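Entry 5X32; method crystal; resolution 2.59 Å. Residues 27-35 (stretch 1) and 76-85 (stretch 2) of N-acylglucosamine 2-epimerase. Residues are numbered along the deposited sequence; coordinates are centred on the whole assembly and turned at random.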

# COMPACT_ATOMS: atom_id res chain seq x y z
N CYS A 27 19.70 -1.00 4.50
CA CYS A 27 18.57 -1.22 5.42
C CYS A 27 18.76 -2.46 6.27
O CYS A 27 18.04 -2.67 7.25
CB CYS A 27 17.26 -1.33 4.65
SG CYS A 27 17.30 -2.72 3.52
N ILE A 28 19.74 -3.29 5.90
CA ILE A 28 19.95 -4.55 6.61
C ILE A 28 20.58 -4.29 7.98
O ILE A 28 21.65 -3.70 8.06
CB ILE A 28 20.85 -5.50 5.83
CG1 ILE A 28 20.23 -5.77 4.46
CG2 ILE A 28 21.10 -6.78 6.62
CD1 ILE A 28 18.90 -6.46 4.55
N ASP A 29 19.88 -4.68 9.03
CA ASP A 29 20.47 -4.57 10.36
C ASP A 29 21.08 -5.93 10.71
O ASP A 29 20.37 -6.91 10.90
CB ASP A 29 19.44 -4.14 11.41
CG ASP A 29 20.05 -4.04 12.81
OD1 ASP A 29 21.29 -4.14 12.91
OD2 ASP A 29 19.31 -3.88 13.81
N PRO A 30 22.42 -5.97 10.80
CA PRO A 30 23.13 -7.24 11.02
C PRO A 30 22.62 -7.90 12.29
O PRO A 30 22.56 -9.13 12.34
CB PRO A 30 24.58 -6.79 11.16
CG PRO A 30 24.64 -5.54 10.31
CD PRO A 30 23.36 -4.84 10.69
N GLU A 31 22.18 -7.08 13.24
CA GLU A 31 21.51 -7.52 14.46
C GLU A 31 20.14 -8.14 14.29
O GLU A 31 19.65 -8.79 15.19
CB GLU A 31 21.33 -6.35 15.43
CG GLU A 31 22.60 -5.73 15.90
CD GLU A 31 23.32 -6.65 16.87
OE1 GLU A 31 23.10 -6.50 18.09
OE2 GLU A 31 24.08 -7.53 16.39
N GLY A 32 19.49 -7.89 13.15
CA GLY A 32 18.14 -8.38 12.94
C GLY A 32 17.19 -7.34 12.35
O GLY A 32 17.19 -6.16 12.75
N GLY A 33 16.38 -7.77 11.39
CA GLY A 33 15.40 -6.91 10.76
C GLY A 33 15.99 -5.86 9.86
O GLY A 33 17.10 -6.03 9.33
N PHE A 34 15.28 -4.75 9.72
CA PHE A 34 15.72 -3.67 8.85
C PHE A 34 15.74 -2.35 9.59
O PHE A 34 14.93 -2.10 10.49
CB PHE A 34 14.79 -3.55 7.62
CG PHE A 34 14.63 -4.83 6.85
CD1 PHE A 34 13.53 -5.63 7.04
CD2 PHE A 34 15.61 -5.26 5.97
CE1 PHE A 34 13.38 -6.83 6.35
CE2 PHE A 34 15.47 -6.45 5.28
CZ PHE A 34 14.35 -7.23 5.47
N PHE A 35 16.68 -1.50 9.21
CA PHE A 35 16.61 -0.09 9.57
C PHE A 35 15.46 0.53 8.78
O PHE A 35 15.13 0.10 7.66
CB PHE A 35 17.94 0.62 9.29
CG PHE A 35 19.13 0.02 10.03
CD1 PHE A 35 19.27 0.17 11.40
CD2 PHE A 35 20.09 -0.70 9.34
CE1 PHE A 35 20.36 -0.38 12.08
CE2 PHE A 35 21.17 -1.25 10.00
CZ PHE A 35 21.30 -1.09 11.38
N HIS A 76 17.61 -13.75 0.50
CA HIS A 76 18.20 -13.76 1.84
C HIS A 76 17.70 -12.60 2.69
O HIS A 76 17.37 -12.79 3.86
CB HIS A 76 19.72 -13.70 1.78
CG HIS A 76 20.36 -14.93 1.21
ND1 HIS A 76 21.69 -14.97 0.84
CD2 HIS A 76 19.86 -16.16 0.96
CE1 HIS A 76 21.97 -16.18 0.38
NE2 HIS A 76 20.88 -16.92 0.45
N ALA A 77 17.57 -11.42 2.10
CA ALA A 77 17.09 -10.27 2.84
C ALA A 77 15.62 -10.43 3.21
O ALA A 77 15.20 -10.02 4.30
CB ALA A 77 17.31 -8.99 2.06
N ALA A 78 14.84 -11.05 2.32
CA ALA A 78 13.42 -11.28 2.61
C ALA A 78 13.27 -12.24 3.78
O ALA A 78 12.43 -12.05 4.66
CB ALA A 78 12.68 -11.81 1.38
N VAL A 79 14.09 -13.30 3.77
CA VAL A 79 14.07 -14.28 4.86
C VAL A 79 14.57 -13.68 6.18
O VAL A 79 13.99 -13.92 7.25
CB VAL A 79 14.90 -15.52 4.49
CG1 VAL A 79 15.41 -16.24 5.73
CG2 VAL A 79 14.07 -16.44 3.61
N HIS A 80 15.64 -12.90 6.11
CA HIS A 80 16.09 -12.15 7.27
C HIS A 80 14.91 -11.35 7.86
O HIS A 80 14.64 -11.37 9.08
CB HIS A 80 17.25 -11.25 6.87
CG HIS A 80 17.76 -10.38 7.98
ND1 HIS A 80 18.39 -9.18 7.75
CD2 HIS A 80 17.73 -10.54 9.32
CE1 HIS A 80 18.72 -8.62 8.90
NE2 HIS A 80 18.34 -9.43 9.87
N GLY A 81 14.15 -10.72 6.96
CA GLY A 81 12.99 -9.95 7.36
C GLY A 81 11.92 -10.79 8.03
O GLY A 81 11.40 -10.40 9.07
N ILE A 82 11.62 -11.94 7.44
CA ILE A 82 10.64 -12.85 8.02
C ILE A 82 11.06 -13.28 9.43
O ILE A 82 10.24 -13.35 10.35
CB ILE A 82 10.46 -14.10 7.16
CG1 ILE A 82 9.94 -13.73 5.78
CG2 ILE A 82 9.45 -15.02 7.81
CD1 ILE A 82 8.50 -13.25 5.80
N GLN A 83 12.36 -13.53 9.61
CA GLN A 83 12.86 -13.93 10.92
C GLN A 83 12.59 -12.82 11.93
O GLN A 83 12.05 -13.08 13.01
CB GLN A 83 14.36 -14.25 10.85
CG GLN A 83 14.65 -15.58 10.20
CD GLN A 83 16.12 -15.78 9.92
OE1 GLN A 83 16.97 -15.02 10.39
NE2 GLN A 83 16.44 -16.81 9.13
N TYR A 84 12.92 -11.59 11.56
CA TYR A 84 12.66 -10.47 12.48
C TYR A 84 11.17 -10.33 12.78
O TYR A 84 10.76 -9.96 13.88
CB TYR A 84 13.15 -9.17 11.89
CG TYR A 84 13.14 -8.02 12.86
CD1 TYR A 84 14.11 -7.90 13.84
CD2 TYR A 84 12.11 -7.08 12.83
CE1 TYR A 84 14.10 -6.84 14.72
CE2 TYR A 84 12.08 -6.02 13.72
CZ TYR A 84 13.08 -5.91 14.66
OH TYR A 84 13.05 -4.85 15.54
N LEU A 85 10.35 -10.60 11.77
CA LEU A 85 8.92 -10.45 11.93
C LEU A 85 8.46 -11.41 13.01
O LEU A 85 7.78 -11.01 13.95
CB LEU A 85 8.19 -10.71 10.60
CG LEU A 85 6.67 -10.63 10.66
CD1 LEU A 85 6.20 -9.27 11.16
CD2 LEU A 85 6.07 -10.91 9.29

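Residues 76–85 form part of a longer helix, whereas residues 27–35 adopt no regular helix or strand and fold back on themselves through a type I beta turn from Asp29 to Gly32. The turn is closed by Gly32 N donating to Asp29 O (2.6 Å) and reinforced by Glu31 N, which donates to Asp29 OD1 (3.1 Å). Behind it, Asp29 N donates to Gly33 O (3.1 Å) and Phe35 N to Cys27 O (2.7 Å), so the two arms of the loop are tied together. The loop comes closest to the helix backbone near its glycines, with Gly33 CA and Tyr84 CA 4.8 Å apart; at the other end, Ile28 CA and Ala77 CA are separated by 7.4 Å.

The contact buries 367 Å², counting both sides, and His80 contributes the largest share. Its CA-to-CB bond points toward the loop, and its chi1 of 177° (t) carries the imidazole into the turn. Asp29 O lies 3.1 Å from His80 CE1 at the ring edge, near the ring plane, where Ile28 CG2 (3.8 Å from His80 CE1) and Gly32 CA (3.3 Å from His80 NE2) also lie. Gly33 N approaches His80 NE2 to 3.0 Å, although the geometry does not settle whether a hydrogen bond forms.

Tyr84, one helical turn further on, also directs its CA-to-CB bond toward the loop. Tyr84 CG lies 3.3 Å from Gly33 CA, and Tyr84 CD1 lies 3.5 Å from Gly32 C. Glycine suits this close passage: a CB on Gly33 would fall 2.5 Å from Tyr84 CG, a clash, and the positive phi of 72° independently favours glycine. At Gly32 the backbone angles themselves demand glycine, since a CB would be jammed against the preceding carbonyl oxygen.

The CA-to-CB bond of buried Phe34 points away from the helix, yet its ring reaches back to it. Phe34 CE1 packs 3.3 Å from Gly81 CA, where an ideal CB on Gly81 would lie only 2.6 Å from Phe34 CE1; the missing side chain thus makes room for the ring. Phe34 CZ lies 3.1 Å from Ala77 O, which meets the ring at its edge while accepting the helical hydrogen bond from Gly81 N (2.9 Å). The Phe34 and His80 rings form an oblique pair, with centroids 5.8 Å apart and planes at 52°. Apolar packing completes the contact: Ile28 CD1 rests 3.9 Å from Ala77 CB, the carbon of a small methyl group that also lies 4.5 Å from Phe34 CE2.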